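Local coordinates for protein NAD_Gly3P_dh, NAD-dependent glycerol-3-phosphate dehydrogenase (Streptosporangium roseum, PDB 5OCM) that binds NADP and probably reduces imines to amines with NADPH as hydride donor, as an imine reductase related to the beta-hydroxyacid dehydrogenases, at residues Q16-A21 and Q124-A129; A28-N33 and G46-S51; S60-V65 and V88-T93. One frame throughout, in Å; residues are numbered along the deposited sequence.

Interaction 1. Residues Q16-A21 and Q124-A129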
loop_
_atom_site.group_PDB
_atom_site.type_symbol
_atom_site.label_atom_id
_atom_site.label_comp_id
_atom_site.label_asym_id
_atom_site.label_seq_id
_atom_site.Cartn_x
_atom_site.Cartn_y
_atom_site.Cartn_z
ATOM N N GLN A 16 16.272 10.212 19.218
ATOM C CA GLN A 16 15.892 11.549 19.683
ATOM C C GLN A 16 14.390 11.655 19.911
ATOM O O GLN A 16 13.950 12.274 20.908
ATOM C CB GLN A 16 16.326 12.658 18.676
ATOM C CG GLN A 16 17.746 12.651 18.383
ATOM C CD GLN A 16 18.452 13.794 18.301
ATOM O OE1 GLN A 16 19.242 14.032 19.200
ATOM N NE2 GLN A 16 18.091 14.650 17.360
ATOM N N ALA A 17 13.603 11.083 18.989
ATOM C CA ALA A 17 12.152 11.113 19.097
ATOM C C ALA A 17 11.679 10.248 20.289
ATOM O O ALA A 17 10.738 10.603 21.000
ATOM C CB ALA A 17 11.496 10.630 17.813
ATOM N N LEU A 18 12.321 9.101 20.493
ATOM C CA LEU A 18 11.947 8.253 21.622
ATOM C C LEU A 18 12.153 9.013 22.948
ATOM O O LEU A 18 11.242 9.076 23.808
ATOM C CB LEU A 18 12.774 6.973 21.625
ATOM C CG LEU A 18 12.699 6.009 20.455
ATOM C CD1 LEU A 18 13.688 4.879 20.633
ATOM C CD2 LEU A 18 11.283 5.470 20.267
ATOM N N ALA A 19 13.354 9.552 23.138
ATOM C CA ALA A 19 13.672 10.337 24.342
ATOM C C ALA A 19 12.725 11.526 24.495
ATOM O O ALA A 19 12.216 11.766 25.592
ATOM C CB ALA A 19 15.101 10.795 24.329
ATOM N N GLY A 20 12.463 12.241 23.405
ATOM C CA GLY A 20 11.500 13.344 23.458
ATOM C C GLY A 20 10.097 12.955 23.910
ATOM O O GLY A 20 9.444 13.691 24.656
ATOM N N ALA A 21 9.625 11.776 23.479
ATOM C CA ALA A 21 8.301 11.305 23.847
ATOM C C ALA A 21 8.239 10.912 25.301
ATOM O O ALA A 21 7.241 11.199 25.996
ATOM C CB ALA A 21 7.894 10.129 22.960
ATOM N N GLN A 124 8.569 11.650 13.740
ATOM C CA GLN A 124 7.586 12.697 14.000
ATOM C C GLN A 124 6.241 12.153 14.529
ATOM O O GLN A 124 5.464 12.902 15.106
ATOM C CB GLN A 124 7.297 13.541 12.744
ATOM C CG GLN A 124 8.517 14.137 12.015
ATOM C CD GLN A 124 9.050 13.208 10.864
ATOM O OE1 GLN A 124 9.568 12.125 11.132
ATOM N NE2 GLN A 124 8.818 13.618 9.504
ATOM N N VAL A 125 5.927 10.881 14.315
ATOM C CA VAL A 125 4.706 10.285 14.783
ATOM C C VAL A 125 4.864 9.611 16.148
ATOM O O VAL A 125 3.889 9.471 16.899
ATOM C CB VAL A 125 4.151 9.336 13.664
ATOM C CG1 VAL A 125 2.999 8.490 14.141
ATOM C CG2 VAL A 125 3.765 10.158 12.445
ATOM N N VAL A 126 6.099 9.247 16.496
ATOM C CA VAL A 126 6.385 8.697 17.811
ATOM C C VAL A 126 5.882 9.699 18.870
ATOM O O VAL A 126 6.039 10.911 18.729
ATOM C CB VAL A 126 7.869 8.413 17.982
ATOM C CG1 VAL A 126 8.246 8.203 19.439
ATOM C CG2 VAL A 126 8.258 7.224 17.163
ATOM N N GLY A 127 5.266 9.166 19.917
ATOM C CA GLY A 127 4.728 9.960 20.989
ATOM C C GLY A 127 3.331 10.484 20.728
ATOM O O GLY A 127 2.800 11.235 21.527
ATOM N N THR A 128 2.717 10.100 19.627
ATOM C CA THR A 128 1.332 10.448 19.315
ATOM C C THR A 128 0.488 9.200 19.312
ATOM O O THR A 128 0.957 8.059 19.241
ATOM C CB THR A 128 1.195 11.170 17.943
ATOM O OG1 THR A 128 1.345 10.243 16.822
ATOM C CG2 THR A 128 2.196 12.273 17.811
ATOM N N ALA A 129 -0.812 9.430 19.323
ATOM C CA ALA A 129 -1.776 8.340 19.371
ATOM C C ALA A 129 -1.679 7.409 18.177
ATOM O O ALA A 129 -1.905 6.234 18.304
ATOM C CB ALA A 129 -3.224 8.833 19.579
#

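Interaction 2. Residues A28-N33 and G46-S51. With NAP (NADP nicotinamide-adenine-dinucleotide phosphate), chain G.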
loop_
_atom_site.group_PDB
_atom_site.type_symbol
_atom_site.label_atom_id
_atom_site.label_comp_id
_atom_site.label_asym_id
_atom_site.label_seq_id
_atom_site.Cartn_x
_atom_site.Cartn_y
_atom_site.Cartn_z
ATOM N N ALA A 28 11.193 10.983 33.921
ATOM C CA ALA A 28 12.589 11.340 34.078
ATOM C C ALA A 28 13.427 10.475 33.148
ATOM O O ALA A 28 13.346 9.241 33.235
ATOM C CB ALA A 28 13.034 11.181 35.523
ATOM N N THR A 29 14.201 11.115 32.299
ATOM C CA THR A 29 14.854 10.451 31.194
ATOM C C THR A 29 16.339 10.759 31.157
ATOM O O THR A 29 16.752 11.925 31.112
ATOM C CB THR A 29 14.189 10.861 29.844
ATOM O OG1 THR A 29 12.797 10.601 29.924
ATOM C CG2 THR A 29 14.766 10.098 28.730
ATOM N N THR A 30 17.154 9.706 31.146
ATOM C CA THR A 30 18.591 9.800 30.918
ATOM C C THR A 30 18.899 9.350 29.479
ATOM O O THR A 30 18.314 8.378 28.971
ATOM C CB THR A 30 19.375 8.933 31.900
ATOM O OG1 THR A 30 19.162 9.442 33.240
ATOM C CG2 THR A 30 20.856 8.921 31.608
ATOM N N VAL A 31 19.764 10.087 28.789
ATOM C CA VAL A 31 20.164 9.771 27.449
ATOM C C VAL A 31 21.667 9.649 27.256
ATOM O O VAL A 31 22.448 10.234 27.985
ATOM C CB VAL A 31 19.612 10.818 26.447
ATOM C CG1 VAL A 31 18.090 10.938 26.575
ATOM C CG2 VAL A 31 20.260 12.155 26.634
ATOM N N TRP A 32 22.068 8.896 26.226
ATOM C CA TRP A 32 23.469 8.728 25.855
ATOM C C TRP A 32 23.535 8.402 24.381
ATOM O O TRP A 32 22.656 7.718 23.825
ATOM C CB TRP A 32 24.135 7.604 26.655
ATOM C CG TRP A 32 25.525 7.281 26.169
ATOM C CD1 TRP A 32 26.712 7.904 26.510
ATOM C CD2 TRP A 32 25.888 6.290 25.206
ATOM N NE1 TRP A 32 27.758 7.364 25.844
ATOM C CE2 TRP A 32 27.296 6.367 25.024
ATOM C CE3 TRP A 32 25.162 5.370 24.448
ATOM C CZ2 TRP A 32 27.995 5.524 24.155
ATOM C CZ3 TRP A 32 25.873 4.523 23.562
ATOM C CH2 TRP A 32 27.256 4.606 23.448
ATOM N N ASN A 33 24.596 8.873 23.738
ATOM C CA ASN A 33 24.914 8.579 22.333
ATOM C C ASN A 33 26.416 8.413 22.213
ATOM O O ASN A 33 27.170 9.114 22.910
ATOM C CB ASN A 33 24.475 9.734 21.443
ATOM C CG ASN A 33 24.498 9.359 19.961
ATOM O OD1 ASN A 33 23.820 8.363 19.556
ATOM N ND2 ASN A 33 25.294 10.107 19.151
ATOM N N GLY A 46 14.932 18.676 29.400
ATOM C CA GLY A 46 15.084 18.072 30.725
ATOM C C GLY A 46 15.756 16.727 30.778
ATOM O O GLY A 46 15.823 16.112 31.843
ATOM N N ALA A 47 16.248 16.231 29.636
ATOM C CA ALA A 47 16.959 14.960 29.650
ATOM C C ALA A 47 18.268 15.113 30.433
ATOM O O ALA A 47 18.908 16.182 30.372
ATOM C CB ALA A 47 17.299 14.518 28.249
ATOM N N VAL A 48 18.654 14.074 31.143
ATOM C CA VAL A 48 19.944 14.024 31.818
ATOM C C VAL A 48 20.975 13.417 30.856
ATOM O O VAL A 48 20.771 12.277 30.399
ATOM C CB VAL A 48 19.870 13.183 33.084
ATOM C CG1 VAL A 48 21.235 13.110 33.780
ATOM C CG2 VAL A 48 18.812 13.701 34.029
ATOM N N LEU A 49 22.051 14.141 30.537
ATOM C CA LEU A 49 23.047 13.643 29.556
ATOM C C LEU A 49 24.098 12.844 30.290
ATOM O O LEU A 49 24.903 13.414 31.034
ATOM C CB LEU A 49 23.763 14.772 28.843
ATOM C CG LEU A 49 22.959 15.819 28.125
ATOM C CD1 LEU A 49 23.719 16.665 27.102
ATOM C CD2 LEU A 49 21.673 15.247 27.595
ATOM N N ALA A 50 24.105 11.545 30.105
ATOM C CA ALA A 50 25.098 10.669 30.762
ATOM C C ALA A 50 26.410 10.778 29.992
ATOM O O ALA A 50 26.405 10.896 28.798
ATOM C CB ALA A 50 24.601 9.236 30.788
ATOM N N SER A 51 27.526 10.666 30.698
ATOM C CA SER A 51 28.849 10.696 30.048
ATOM C C SER A 51 29.186 9.372 29.357
ATOM O O SER A 51 29.982 9.378 28.426
ATOM C CB SER A 51 29.973 11.019 31.072
ATOM O OG SER A 51 29.874 10.072 32.116
HETATM P PA NAP G . 20.461 7.069 12.635
HETATM O O1A NAP G . 19.980 8.518 12.586
HETATM O O2A NAP G . 21.366 6.786 11.526
HETATM O O5B NAP G . 21.155 6.694 14.067
HETATM C C5B NAP G . 22.019 5.566 14.162
HETATM C C4B NAP G . 22.357 5.519 15.632
HETATM O O4B NAP G . 23.088 4.352 15.963
HETATM C C3B NAP G . 23.187 6.737 16.149
HETATM O O3B NAP G . 22.775 7.129 17.480
HETATM C C2B NAP G . 24.607 6.134 16.165
HETATM O O2B NAP G . 25.554 6.845 16.984
HETATM C C1B NAP G . 24.307 4.742 16.648
HETATM N N9A NAP G . 25.366 3.787 16.380
HETATM C C8A NAP G . 25.755 3.266 15.212
HETATM N N7A NAP G . 26.755 2.412 15.371
HETATM C C5A NAP G . 27.020 2.393 16.693
HETATM C C6A NAP G . 27.960 1.694 17.550
HETATM N N6A NAP G . 28.870 0.803 16.993
HETATM N N1A NAP G . 27.989 2.006 18.864
HETATM C C2A NAP G . 27.116 2.875 19.420
HETATM N N3A NAP G . 26.189 3.544 18.704
HETATM C C4A NAP G . 26.127 3.309 17.369
HETATM O O3 NAP G . 19.314 5.988 12.516
HETATM P PN NAP G . 17.785 6.200 13.080
HETATM O O1N NAP G . 16.927 6.659 11.972
HETATM O O2N NAP G . 17.809 6.794 14.498
HETATM O O5D NAP G . 17.502 4.612 13.171
HETATM C C5D NAP G . 17.880 3.920 14.365
HETATM C C4D NAP G . 17.184 2.575 14.330
HETATM O O4D NAP G . 15.712 2.812 14.335
HETATM C C3D NAP G . 17.595 1.762 13.085
HETATM O O3D NAP G . 17.698 0.362 13.403
HETATM C C2D NAP G . 16.391 2.035 12.169
HETATM O O2D NAP G . 16.151 1.066 11.136
HETATM C C1D NAP G . 15.245 2.114 13.213
HETATM N N1N NAP G . 14.079 2.832 12.738
HETATM C C2N NAP G . 14.172 4.075 12.312
HETATM C C3N NAP G . 13.041 4.757 11.823
HETATM C C7N NAP G . 13.089 6.127 11.261
HETATM O O7N NAP G . 12.027 6.523 10.736
HETATM N N7N NAP G . 14.186 6.831 11.313
HETATM C C4N NAP G . 11.790 4.119 11.853
HETATM C C5N NAP G . 11.725 2.847 12.414
HETATM C C6N NAP G . 12.894 2.243 12.844
HETATM P P2B NAP G . 26.349 8.095 16.366
HETATM O O1X NAP G . 25.413 9.254 16.472
HETATM O O2X NAP G . 27.552 8.081 17.246
HETATM O O3X NAP G . 26.794 7.630 14.978
HETATM O O HOH W 1 14.287 14.013 32.798
HETATM O O HOH W 2 24.702 12.158 27.141
#

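Interaction 3. Residues S60-V65 and V88-T93. With NAP (NADP nicotinamide-adenine-dinucleotide phosphate), chain G.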
loop_
_atom_site.group_PDB
_atom_site.type_symbol
_atom_site.label_atom_id
_atom_site.label_comp_id
_atom_site.label_asym_id
_atom_site.label_seq_id
_atom_site.Cartn_x
_atom_site.Cartn_y
_atom_site.Cartn_z
ATOM N N SER A 60 18.490 4.025 35.363
ATOM C CA SER A 60 17.072 3.733 35.235
ATOM C C SER A 60 16.730 2.256 35.343
ATOM O O SER A 60 17.536 1.412 34.966
ATOM C CB SER A 60 16.526 4.224 33.854
ATOM O OG SER A 60 16.966 5.560 33.567
ATOM N N PRO A 61 15.500 1.936 35.745
ATOM C CA PRO A 61 15.067 0.527 35.734
ATOM C C PRO A 61 14.636 0.015 34.365
ATOM O O PRO A 61 14.424 -1.197 34.235
ATOM C CB PRO A 61 13.840 0.530 36.658
ATOM C CG PRO A 61 13.325 1.921 36.593
ATOM C CD PRO A 61 14.521 2.806 36.418
ATOM N N LEU A 62 14.494 0.895 33.388
ATOM C CA LEU A 62 14.042 0.557 32.025
ATOM C C LEU A 62 15.047 1.206 31.079
ATOM O O LEU A 62 15.255 2.428 31.136
ATOM C CB LEU A 62 12.649 1.091 31.772
ATOM C CG LEU A 62 12.013 0.809 30.441
ATOM C CD1 LEU A 62 11.727 -0.640 30.318
ATOM C CD2 LEU A 62 10.734 1.553 30.191
ATOM N N VAL A 63 15.678 0.394 30.231
ATOM C CA VAL A 63 16.729 0.851 29.343
ATOM C C VAL A 63 16.348 0.486 27.915
ATOM O O VAL A 63 16.164 -0.684 27.580
ATOM C CB VAL A 63 18.079 0.200 29.650
ATOM C CG1 VAL A 63 19.173 0.720 28.683
ATOM C CG2 VAL A 63 18.464 0.433 31.099
ATOM N N VAL A 64 16.235 1.513 27.085
ATOM C CA VAL A 64 15.758 1.369 25.700
ATOM C C VAL A 64 16.972 1.623 24.783
ATOM O O VAL A 64 17.641 2.648 24.923
ATOM C CB VAL A 64 14.695 2.391 25.398
ATOM C CG1 VAL A 64 14.247 2.307 23.925
ATOM C CG2 VAL A 64 13.509 2.147 26.326
ATOM N N VAL A 65 17.223 0.719 23.821
ATOM C CA VAL A 65 18.305 0.926 22.891
ATOM C C VAL A 65 17.730 1.088 21.492
ATOM O O VAL A 65 16.896 0.260 21.055
ATOM C CB VAL A 65 19.404 -0.180 22.935
ATOM C CG1 VAL A 65 18.905 -1.544 23.062
ATOM C CG2 VAL A 65 20.446 -0.019 21.855
ATOM N N VAL A 88 15.105 -3.793 32.971
ATOM C CA VAL A 88 14.427 -4.346 31.821
ATOM C C VAL A 88 15.002 -3.654 30.592
ATOM O O VAL A 88 15.022 -2.434 30.534
ATOM C CB VAL A 88 12.922 -4.211 31.936
ATOM C CG1 VAL A 88 12.244 -4.572 30.622
ATOM C CG2 VAL A 88 12.421 -5.025 33.155
ATOM N N LEU A 89 15.522 -4.452 29.679
ATOM C CA LEU A 89 16.170 -3.970 28.491
ATOM C C LEU A 89 15.166 -4.093 27.344
ATOM O O LEU A 89 14.583 -5.174 27.146
ATOM C CB LEU A 89 17.390 -4.816 28.190
ATOM C CG LEU A 89 18.117 -4.596 26.889
ATOM C CD1 LEU A 89 18.674 -3.197 26.819
ATOM C CD2 LEU A 89 19.212 -5.652 26.683
ATOM N N VAL A 90 14.993 -3.005 26.592
ATOM C CA VAL A 90 14.051 -2.947 25.482
ATOM C C VAL A 90 14.844 -2.559 24.239
ATOM O O VAL A 90 15.475 -1.490 24.210
ATOM C CB VAL A 90 12.959 -1.889 25.721
ATOM C CG1 VAL A 90 12.031 -1.745 24.495
ATOM C CG2 VAL A 90 12.169 -2.195 27.012
ATOM N N ASN A 91 14.875 -3.433 23.233
ATOM C CA ASN A 91 15.663 -3.191 22.034
ATOM C C ASN A 91 14.748 -2.879 20.878
ATOM O O ASN A 91 13.936 -3.715 20.493
ATOM C CB ASN A 91 16.505 -4.421 21.738
ATOM C CG ASN A 91 17.420 -4.245 20.526
ATOM O OD1 ASN A 91 17.600 -3.134 20.000
ATOM N ND2 ASN A 91 18.098 -5.359 20.167
ATOM N N LEU A 92 14.836 -1.655 20.392
ATOM C CA LEU A 92 14.012 -1.147 19.284
ATOM C C LEU A 92 14.834 -0.970 18.004
ATOM O O LEU A 92 14.402 -0.322 17.017
ATOM C CB LEU A 92 13.324 0.165 19.687
ATOM C CG LEU A 92 12.356 0.078 20.881
ATOM C CD1 LEU A 92 11.713 1.423 21.186
ATOM C CD2 LEU A 92 11.332 -1.016 20.662
ATOM N N THR A 93 16.046 -1.539 17.990
ATOM C CA THR A 93 16.892 -1.502 16.795
ATOM C C THR A 93 16.348 -2.469 15.723
ATOM O O THR A 93 15.963 -3.563 16.054
ATOM C CB THR A 93 18.331 -1.912 17.195
ATOM O OG1 THR A 93 18.765 -1.011 18.242
ATOM C CG2 THR A 93 19.268 -1.859 16.045
HETATM P PA NAP G . 20.461 7.069 12.635
HETATM O O1A NAP G . 19.980 8.518 12.586
HETATM O O2A NAP G . 21.366 6.786 11.526
HETATM O O5B NAP G . 21.155 6.694 14.067
HETATM C C5B NAP G . 22.019 5.566 14.162
HETATM C C4B NAP G . 22.357 5.519 15.632
HETATM O O4B NAP G . 23.088 4.352 15.963
HETATM C C3B NAP G . 23.187 6.737 16.149
HETATM O O3B NAP G . 22.775 7.129 17.480
HETATM C C2B NAP G . 24.607 6.134 16.165
HETATM O O2B NAP G . 25.554 6.845 16.984
HETATM C C1B NAP G . 24.307 4.742 16.648
HETATM N N9A NAP G . 25.366 3.787 16.380
HETATM C C8A NAP G . 25.755 3.266 15.212
HETATM N N7A NAP G . 26.755 2.412 15.371
HETATM C C5A NAP G . 27.020 2.393 16.693
HETATM C C6A NAP G . 27.960 1.694 17.550
HETATM N N6A NAP G . 28.870 0.803 16.993
HETATM N N1A NAP G . 27.989 2.006 18.864
HETATM C C2A NAP G . 27.116 2.875 19.420
HETATM N N3A NAP G . 26.189 3.544 18.704
HETATM C C4A NAP G . 26.127 3.309 17.369
HETATM O O3 NAP G . 19.314 5.988 12.516
HETATM P PN NAP G . 17.785 6.200 13.080
HETATM O O1N NAP G . 16.927 6.659 11.972
HETATM O O2N NAP G . 17.809 6.794 14.498
HETATM O O5D NAP G . 17.502 4.612 13.171
HETATM C C5D NAP G . 17.880 3.920 14.365
HETATM C C4D NAP G . 17.184 2.575 14.330
HETATM O O4D NAP G . 15.712 2.812 14.335
HETATM C C3D NAP G . 17.595 1.762 13.085
HETATM O O3D NAP G . 17.698 0.362 13.403
HETATM C C2D NAP G . 16.391 2.035 12.169
HETATM O O2D NAP G . 16.151 1.066 11.136
HETATM C C1D NAP G . 15.245 2.114 13.213
HETATM N N1N NAP G . 14.079 2.832 12.738
HETATM C C2N NAP G . 14.172 4.075 12.312
HETATM C C3N NAP G . 13.041 4.757 11.823
HETATM C C7N NAP G . 13.089 6.127 11.261
HETATM O O7N NAP G . 12.027 6.523 10.736
HETATM N N7N NAP G . 14.186 6.831 11.313
HETATM C C4N NAP G . 11.790 4.119 11.853
HETATM C C5N NAP G . 11.725 2.847 12.414
HETATM C C6N NAP G . 12.894 2.243 12.844
HETATM P P2B NAP G . 26.349 8.095 16.366
HETATM O O1X NAP G . 25.413 9.254 16.472
HETATM O O2X NAP G . 27.552 8.081 17.246
HETATM O O3X NAP G . 26.794 7.630 14.978
#

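Interaction 1. Residues Q16-A21 and Q124-A129
The first helix of the dinucleotide-binding Rossmann fold, 13-24, lays Ala17, Leu18 and Ala21 against a type II beta turn, Val125 to Thr128, in the loop between strands 113-120 and 131-136. Val126 makes most of the contact. Its CG1 is anti to the backbone N (chi1 164°), and this torsion carries the methyl in among the three helix residues. There Val126 CG1 lies 4.0 Å from Ala21 CB and 4.2 Å from Leu18 CD2, a branch that reaches round to the turn although Leu18 leaves the backbone facing the other way. The same methyl, Val126 CG1, comes within 3.8 Å of Ala17 O, a carbonyl already used as acceptor by Ala21 N in the helix. Ala17 adds its own methyl, CB, at 4.3 Å from Val126 CB.

Next along the turn, Gly127 brings its backbone up to the helix, and Gly127 CA sits 3.7 Å from Ala21 CB. With phi at 85°, a side chain here would point at the helix and run into the methyl of Ala21, so both the turn and the packing depend on the missing CB. The turn is tied off from within: Val125 O takes the backbone N-H of Thr128 and also the hydroxyl, Thr128 OG1, at 2.7 Å, the latter in the carbonyl plane on a lone pair.

Beyond the two segments, Lys24 near the end of the helix donates from NZ to Gly127 O, while Ile119 backs both Leu18 and Val126. The nearest side-chain atoms of Val126 and Met14, an NADP-binding residue, are about 4 Å apart. No hydrogen bond joins 16-21 to 124-129: the contact is apolar, Val126 packing on Ala17, Leu18 and Ala21 while bare Gly127 lets the turn come close.

Interaction 2. Residues A28-N33 and G46-S51
Val31 O is gripped from two sources: Ala50 N across the contact, 3.0 Å away, and water 2, which donates to Val31 O at 3.1 Å. The same water gives its other hydrogen to Ala50 O, bridging the two carbonyls where 46-51 leaves the sheet. Further back, Val31 N donates to Val48 O at 2.9 Å, and Val48 N in turn to Thr29 O. Water 1 carries the link one step beyond, accepting from Thr29 N and donating to Gly46 O.

These bonds join two parallel strands, 29-32 and 48-49, of a beta-alpha-beta unit connected through helix 40-44 at one edge of the Rossmann sheet. On one face Val31 and Leu49 point the same way, side by side, with Val31 CG2 3.5 Å from Leu49 CD2. On the other, Thr30 CG2 meets Ala50 CB, while Thr30 OG1 turns to a hydrogen bond with Thr4. Trp32, its CG anti to the backbone N (chi1 172°), offers a ring edge to Ala50 O, which lies in the ring plane 3.8 Å from Trp32 CD1.

One residue on, Asn33 binds the adenosine ribose of NADP and its 2'-phosphate: Asn33 OD1 accepts from the cofactor hydroxyl O3B at 2.6 Å and also from Leu11 N. Asn33 ND2 donates to NADP O1X, a 2'-phosphate oxygen, at 2.8 Å, almost straight at 172°, and to Ser35 O. An alanine here would probably leave the ribose hydroxyl and that phosphate oxygen without these mates, along with Leu11 N.

Interaction 3. Residues S60-V65 and V88-T93
Pro61 starts the pairing with its carbonyl: Val88 N donates to Pro61 O at 3.0 Å. Leu62 follows, its CG anti to the backbone N (chi1 -179°), which swings Leu62 CD1 over the neighbouring strand to 3.7 Å from Val90 CG2 and against Val88 CG1. Val63 uses both its N and its O toward strand 88-91, Val63 N donating to Val88 O and Val63 O accepting from Val90 N, the latter at 2.8 Å. Val64 returns to the face of Leu62, lying alongside Val90 and setting Val64 CG1 3.8 Å from Leu92 CD1; helix 139-149 packs against Leu62 and Val88 on this face.

Val65 closes the run. Val65 CG1 stands in the crowded position between backbone N and carbonyl carbon (chi1 41°), touching Leu89 CD1 and lying 3.7 Å from Asn91 OD1. Val65 N donates to Val90 O, and Val65 O receives Leu92 N at 2.9 Å. Asn91 OD1 is held twice, by Thr93 OG1 in the carbonyl plane and by Thr93 N at 3.0 Å from above it, which makes an Asx turn. The turn probably helps to place Thr93 beside the cofactor, Thr93 CG2 3.8 Å from NADP O3D. Parallel strands joined through helix 70-77, with the turn at their C-terminal end touching the nicotinamide ribose, are characteristic of the second half of a Rossmann fold.

How the interactions relate
All three contacts lie in the N-terminal NAD-binding domain. Interactions 2 and 3 come in series along the chain, and both are nested inside the loop that interaction 1 closes. Strands 29-32 and 48-49 of interaction 2 and strands 62-65 and 88-91 of interaction 3 belong to one sheet, with strand 6-9 between the two pairs. The centres of interactions 2 and 3 are about 14 Å apart, and that of interaction 1 lies about 16 and 15 Å from them. Helix 13-24 packs across both: Ala19 touches Val31, and Leu18 meets Leu92 and Val64. Interactions 2 and 3 reach NADP at its adenosine and nicotinamide riboses respectively, so the sheet supports the cofactor towards both ends.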